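Local coordinates for 190aa long hypothetical protein (Pyrococcus horikoshii, PDB 2DDZ), which is of unknown function but belongs to the DUF366 family, which is grouped with the class II tRNA synthetases, and assembles as a hexamer, at residues E[13-18]-E[41-46]; E[66-71]-E[137-142]. All blocks are in the same frame, centred on the assembly; numbering follows the deposited sequence.

Contact 1: E[13-18]-E[41-46]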
loop_
_atom_site.group_PDB
_atom_site.type_symbol
_atom_site.label_atom_id
_atom_site.label_comp_id
_atom_site.label_asym_id
_atom_site.label_seq_id
_atom_site.Cartn_x
_atom_site.Cartn_y
_atom_site.Cartn_z
ATOM N N ARG E 13 29.751 4.969 24.971
ATOM C CA ARG E 13 28.661 4.039 25.203
ATOM C C ARG E 13 27.370 4.827 25.182
ATOM O O ARG E 13 27.331 5.988 25.587
ATOM C CB ARG E 13 28.778 3.362 26.566
ATOM C CG ARG E 13 29.966 2.460 26.701
ATOM C CD ARG E 13 29.694 1.360 27.708
ATOM N NE ARG E 13 30.851 0.481 27.876
ATOM C CZ ARG E 13 31.530 -0.079 26.878
ATOM N NH1 ARG E 13 32.565 -0.859 27.143
ATOM N NH2 ARG E 13 31.180 0.140 25.621
ATOM N N ILE E 14 26.317 4.186 24.702
ATOM C CA ILE E 14 25.004 4.801 24.648
ATOM C C ILE E 14 24.060 3.774 25.238
ATOM O O ILE E 14 24.091 2.613 24.830
ATOM C CB ILE E 14 24.574 5.091 23.201
ATOM C CG1 ILE E 14 25.565 6.046 22.534
ATOM C CG2 ILE E 14 23.198 5.711 23.199
ATOM C CD1 ILE E 14 25.711 7.355 23.291
ATOM N N ASP E 15 23.236 4.183 26.203
ATOM C CA ASP E 15 22.301 3.251 26.830
ATOM C C ASP E 15 20.957 3.158 26.097
ATOM O O ASP E 15 20.415 4.154 25.613
ATOM C CB ASP E 15 22.064 3.626 28.300
ATOM C CG ASP E 15 23.360 3.672 29.116
ATOM O OD1 ASP E 15 24.197 2.755 28.974
ATOM O OD2 ASP E 15 23.535 4.628 29.906
ATOM N N TYR E 16 20.422 1.947 26.025
ATOM C CA TYR E 16 19.146 1.708 25.362
ATOM C C TYR E 16 18.011 1.650 26.383
ATOM O O TYR E 16 17.946 0.731 27.197
ATOM C CB TYR E 16 19.207 0.387 24.592
ATOM C CG TYR E 16 17.938 0.047 23.845
ATOM C CD1 TYR E 16 17.517 0.820 22.765
ATOM C CD2 TYR E 16 17.155 -1.046 24.225
ATOM C CE1 TYR E 16 16.343 0.515 22.081
ATOM C CE2 TYR E 16 15.983 -1.361 23.550
ATOM C CZ TYR E 16 15.583 -0.575 22.481
ATOM O OH TYR E 16 14.424 -0.860 21.812
ATOM N N ASP E 17 17.123 2.636 26.353
ATOM C CA ASP E 17 15.991 2.638 27.270
ATOM C C ASP E 17 14.706 2.412 26.461
ATOM O O ASP E 17 13.589 2.639 26.948
ATOM C CB ASP E 17 15.932 3.958 28.050
ATOM C CG ASP E 17 15.592 5.151 27.179
ATOM O OD1 ASP E 17 16.044 5.207 26.017
ATOM O OD2 ASP E 17 14.880 6.051 27.670
ATOM N N GLY E 18 14.898 1.941 25.226
ATOM C CA GLY E 18 13.798 1.662 24.322
ATOM C C GLY E 18 13.422 2.784 23.365
ATOM O O GLY E 18 12.870 2.519 22.293
ATOM N N ARG E 41 27.083 0.221 22.097
ATOM C CA ARG E 41 27.171 -0.619 23.277
ATOM C C ARG E 41 26.775 0.192 24.508
ATOM O O ARG E 41 26.996 1.406 24.569
ATOM C CB ARG E 41 28.594 -1.169 23.425
ATOM C CG ARG E 41 28.775 -2.203 24.528
ATOM C CD ARG E 41 30.231 -2.675 24.581
ATOM N NE ARG E 41 30.507 -3.604 25.680
ATOM C CZ ARG E 41 31.711 -4.101 25.966
ATOM N NH1 ARG E 41 32.767 -3.764 25.236
ATOM N NH2 ARG E 41 31.861 -4.939 26.983
ATOM N N GLY E 42 26.168 -0.480 25.480
ATOM C CA GLY E 42 25.749 0.211 26.682
ATOM C C GLY E 42 24.783 -0.614 27.499
ATOM O O GLY E 42 24.624 -1.817 27.262
ATOM N N LYS E 43 24.142 0.035 28.465
ATOM C CA LYS E 43 23.177 -0.620 29.337
ATOM C C LYS E 43 21.829 -0.767 28.643
ATOM O O LYS E 43 21.527 -0.071 27.665
ATOM C CB LYS E 43 22.967 0.197 30.612
ATOM C CG LYS E 43 24.209 0.394 31.453
ATOM C CD LYS E 43 23.917 1.283 32.652
ATOM C CE LYS E 43 25.185 1.543 33.449
ATOM N NZ LYS E 43 26.238 2.194 32.607
ATOM N N CYS E 44 21.017 -1.672 29.172
ATOM C CA CYS E 44 19.688 -1.909 28.635
ATOM C C CYS E 44 18.663 -1.870 29.760
ATOM O O CYS E 44 18.621 -2.768 30.598
ATOM C CB CYS E 44 19.624 -3.269 27.938
ATOM S SG CYS E 44 17.976 -3.688 27.311
ATOM N N ASN E 45 17.860 -0.816 29.794
ATOM C CA ASN E 45 16.818 -0.696 30.797
ATOM C C ASN E 45 15.635 -0.033 30.104
ATOM O O ASN E 45 15.509 1.197 30.069
ATOM C CB ASN E 45 17.308 0.126 31.988
ATOM C CG ASN E 45 16.289 0.180 33.109
ATOM O OD1 ASN E 45 15.473 -0.731 33.266
ATOM N ND2 ASN E 45 16.337 1.241 33.900
ATOM N N VAL E 46 14.770 -0.870 29.543
ATOM C CA VAL E 46 13.617 -0.397 28.788
ATOM C C VAL E 46 12.479 0.144 29.617
ATOM O O VAL E 46 11.907 -0.569 30.429
ATOM C CB VAL E 46 13.038 -1.511 27.873
ATOM C CG1 VAL E 46 11.927 -0.937 26.997
ATOM C CG2 VAL E 46 14.135 -2.111 27.017
HETATM O O HOH W 1 27.107 2.194 29.929
#
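Tyr16 bonds to both Lys43 and Asn45 through its backbone, making a single parallel bridge with Cys44 that lays loop 13-18 along strand 36-45 of the mixed sheet; the end-to-end directions of the two segments lie 27° apart. Tyr16 N donates to Lys43 O at 2.8 Å, and Tyr16 O accepts from Asn45 N at 3.0 Å. Two residues earlier Ile14 N reaches Arg41 O (2.9 Å), while the Ile14 side chain lies beside a bound guanidine.

Apolar contact is modest: Cys44 SG sits at the edge of the Tyr16 ring, near its plane, 4.1 Å from CD2.

Two like charges run side by side, Arg13 placing NH1 over one face of the Arg41 guanidinium, 3.4 Å above its plane and offset toward the rim. With those planes 46° apart this is no parallel stack. Arg41 has its countercharge in Asp67, so an alanine here would probably leave Asp67 without that mate and the Arg13 guanidinium freer to turn.

With CG anti to the carbonyl carbon (chi1 -57°), the Asp15 carboxylate lies beside Lys43; OD1 takes Lys43 N on its anti side at 2.8 Å and accepts from a water, which accepts from Lys43 NZ at 2.8 Å.

Contact 2: E[66-71]-E[137-142]; sequences DDMVHY and GLNVKT
The Tyr71 ring meets Leu138 obliquely: CE1 lies 4.1 Å from Leu138 CG, and the hydroxyl OH lies 3.8 Å from Leu138 CD1. That hydroxyl is hydrogen-bonded to Ser168 of helix 161-184, whose Phe164 touches both side chains. The His70 ring has the carbonyl carbon of Met68 above one face, offset toward the rim; it also stacks with Phe40 and is hydrogen-bonded through ND1 to His135 NE2. The Met68 methyl CE touches the amide oxygen OD1 of Asn139 at 3.6 Å, and Met68 CE is brought round by a bend at its third torsion (chi3 -88°).

Strands 68-71 and 137-139 form an antiparallel pair in the mixed sheet, their axes running at 169°. Val69 and Leu138 make the hydrogen-bonded pair, with Val69 N giving to Leu138 O at 2.8 Å and Leu138 N to Val69 O at 2.9 Å. Met68 with Asn139 and His70 with Gly137 are the flanking non-hydrogen-bonded pairs. Beyond the strand end Val140 N continues the bonding to Asp67 O.

Packing is close on the face that carries Met68, where SD rests 3.8 Å from Gly137 CA. A beta carbon on Gly137 would come within 2.6 Å of that sulphur, so Met68, as placed, leaves no room for a side chain there. On the face of Val69 and Leu138, Val69 CG2 touches Val140 CG2 at 3.8 Å, the two side chains crossing at about a right angle. Lys141 lays its aliphatic chain near Asp67 CB, while its NZ is salt-bridged to Glu155.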
loop_
_atom_site.group_PDB
_atom_site.type_symbol
_atom_site.label_atom_id
_atom_site.label_comp_id
_atom_site.label_asym_id
_atom_site.label_seq_id
_atom_site.Cartn_x
_atom_site.Cartn_y
_atom_site.Cartn_z
ATOM N N ASP E 66 23.297 -4.844 32.019
ATOM C CA ASP E 66 24.231 -3.756 32.288
ATOM C C ASP E 66 25.170 -3.516 31.118
ATOM O O ASP E 66 25.742 -2.437 30.987
ATOM C CB ASP E 66 25.048 -4.036 33.557
ATOM C CG ASP E 66 24.207 -3.966 34.828
ATOM O OD1 ASP E 66 23.465 -2.971 35.015
ATOM O OD2 ASP E 66 24.297 -4.906 35.647
ATOM N N ASP E 67 25.320 -4.519 30.261
ATOM C CA ASP E 67 26.215 -4.401 29.122
ATOM C C ASP E 67 25.688 -5.199 27.931
ATOM O O ASP E 67 25.678 -6.433 27.949
ATOM C CB ASP E 67 27.599 -4.894 29.530
ATOM C CG ASP E 67 28.670 -4.464 28.570
ATOM O OD1 ASP E 67 28.602 -3.307 28.097
ATOM O OD2 ASP E 67 29.585 -5.271 28.304
ATOM N N MET E 68 25.289 -4.484 26.882
ATOM C CA MET E 68 24.711 -5.119 25.697
ATOM C C MET E 68 25.127 -4.410 24.408
ATOM O O MET E 68 25.390 -3.203 24.408
ATOM C CB MET E 68 23.174 -5.081 25.847
ATOM C CG MET E 68 22.317 -5.895 24.866
ATOM S SD MET E 68 20.524 -5.695 25.164
ATOM C CE MET E 68 20.302 -6.878 26.268
ATOM N N VAL E 69 25.213 -5.171 23.319
ATOM C CA VAL E 69 25.518 -4.618 21.998
ATOM C C VAL E 69 24.136 -4.385 21.356
ATOM O O VAL E 69 23.347 -5.328 21.202
ATOM C CB VAL E 69 26.325 -5.611 21.116
ATOM C CG1 VAL E 69 26.408 -5.089 19.687
ATOM C CG2 VAL E 69 27.734 -5.786 21.673
ATOM N N HIS E 70 23.843 -3.139 20.997
ATOM C CA HIS E 70 22.547 -2.793 20.412
ATOM C C HIS E 70 22.593 -2.528 18.916
ATOM O O HIS E 70 23.554 -1.934 18.404
ATOM C CB HIS E 70 21.981 -1.541 21.097
ATOM C CG HIS E 70 21.785 -1.691 22.574
ATOM N ND1 HIS E 70 20.727 -2.390 23.119
ATOM C CD2 HIS E 70 22.516 -1.239 23.622
ATOM C CE1 HIS E 70 20.814 -2.361 24.436
ATOM N NE2 HIS E 70 21.892 -1.667 24.768
ATOM N N TYR E 71 21.552 -2.961 18.214
ATOM C CA TYR E 71 21.461 -2.712 16.777
ATOM C C TYR E 71 20.141 -2.025 16.525
ATOM O O TYR E 71 19.086 -2.566 16.845
ATOM C CB TYR E 71 21.490 -4.003 15.949
ATOM C CG TYR E 71 22.701 -4.866 16.155
ATOM C CD1 TYR E 71 22.850 -5.612 17.321
ATOM C CD2 TYR E 71 23.697 -4.957 15.176
ATOM C CE1 TYR E 71 23.958 -6.436 17.517
ATOM C CE2 TYR E 71 24.818 -5.782 15.362
ATOM C CZ TYR E 71 24.935 -6.518 16.540
ATOM O OH TYR E 71 26.013 -7.340 16.745
ATOM N N GLY E 137 19.517 -6.890 20.409
ATOM C CA GLY E 137 20.412 -6.678 21.524
ATOM C C GLY E 137 21.092 -7.982 21.872
ATOM O O GLY E 137 20.441 -9.018 21.929
ATOM N N LEU E 138 22.404 -7.942 22.073
ATOM C CA LEU E 138 23.143 -9.145 22.433
ATOM C C LEU E 138 23.849 -8.878 23.750
ATOM O O LEU E 138 24.581 -7.892 23.873
ATOM C CB LEU E 138 24.179 -9.500 21.361
ATOM C CG LEU E 138 23.701 -9.717 19.920
ATOM C CD1 LEU E 138 24.894 -10.123 19.072
ATOM C CD2 LEU E 138 22.614 -10.800 19.863
ATOM N N ASN E 139 23.616 -9.744 24.734
ATOM C CA ASN E 139 24.258 -9.598 26.043
ATOM C C ASN E 139 25.777 -9.688 25.877
ATOM O O ASN E 139 26.277 -10.580 25.186
ATOM C CB ASN E 139 23.841 -10.722 27.005
ATOM C CG ASN E 139 22.358 -10.718 27.338
ATOM O OD1 ASN E 139 21.814 -9.724 27.809
ATOM N ND2 ASN E 139 21.702 -11.853 27.110
ATOM N N VAL E 140 26.500 -8.752 26.487
ATOM C CA VAL E 140 27.960 -8.796 26.470
ATOM C C VAL E 140 28.268 -9.649 27.720
ATOM O O VAL E 140 29.027 -10.619 27.660
ATOM C CB VAL E 140 28.580 -7.398 26.630
ATOM C CG1 VAL E 140 30.095 -7.516 26.779
ATOM C CG2 VAL E 140 28.242 -6.542 25.412
ATOM N N LYS E 141 27.631 -9.265 28.830
ATOM C CA LYS E 141 27.724 -9.944 30.112
ATOM C C LYS E 141 26.275 -10.319 30.486
ATOM O O LYS E 141 25.315 -9.846 29.851
ATOM C CB LYS E 141 28.261 -9.013 31.213
ATOM C CG LYS E 141 29.526 -8.224 30.881
ATOM C CD LYS E 141 29.845 -7.190 31.984
ATOM C CE LYS E 141 30.912 -6.179 31.548
ATOM N NZ LYS E 141 32.153 -6.843 31.059
ATOM N N THR E 142 26.100 -11.161 31.505
ATOM C CA THR E 142 24.754 -11.523 31.932
ATOM C C THR E 142 24.491 -10.853 33.275
ATOM O O THR E 142 23.597 -11.248 34.018
ATOM C CB THR E 142 24.602 -13.043 32.077
ATOM O OG1 THR E 142 25.450 -13.511 33.137
ATOM C CG2 THR E 142 24.967 -13.751 30.767
#

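Leaving strand 5-8, the chain enters the loop 13-18, passes helix 25-30 and returns on strand 36-45, where contact 1 closes the excursion. Contact 2 opens only later, at 66-71, and closes after 65 intervening residues, helix 81-100 and three strands among them, when strand 131-139 comes back. The two loops therefore stand in series, neither nesting nor crossing. Strand 68-75 lies between strands 36-45 and 131-139 in the sheet, so the contacts join laterally, with centres 9 Å apart. A probable hydrogen bond between Met68 N and Gly42 O (2.8 Å) joins strands 36-45 and 68-75, and Tyr16 CB, packed on His70 CE1 at 3.2 Å, brings loop 13-18 onto strand 68-75.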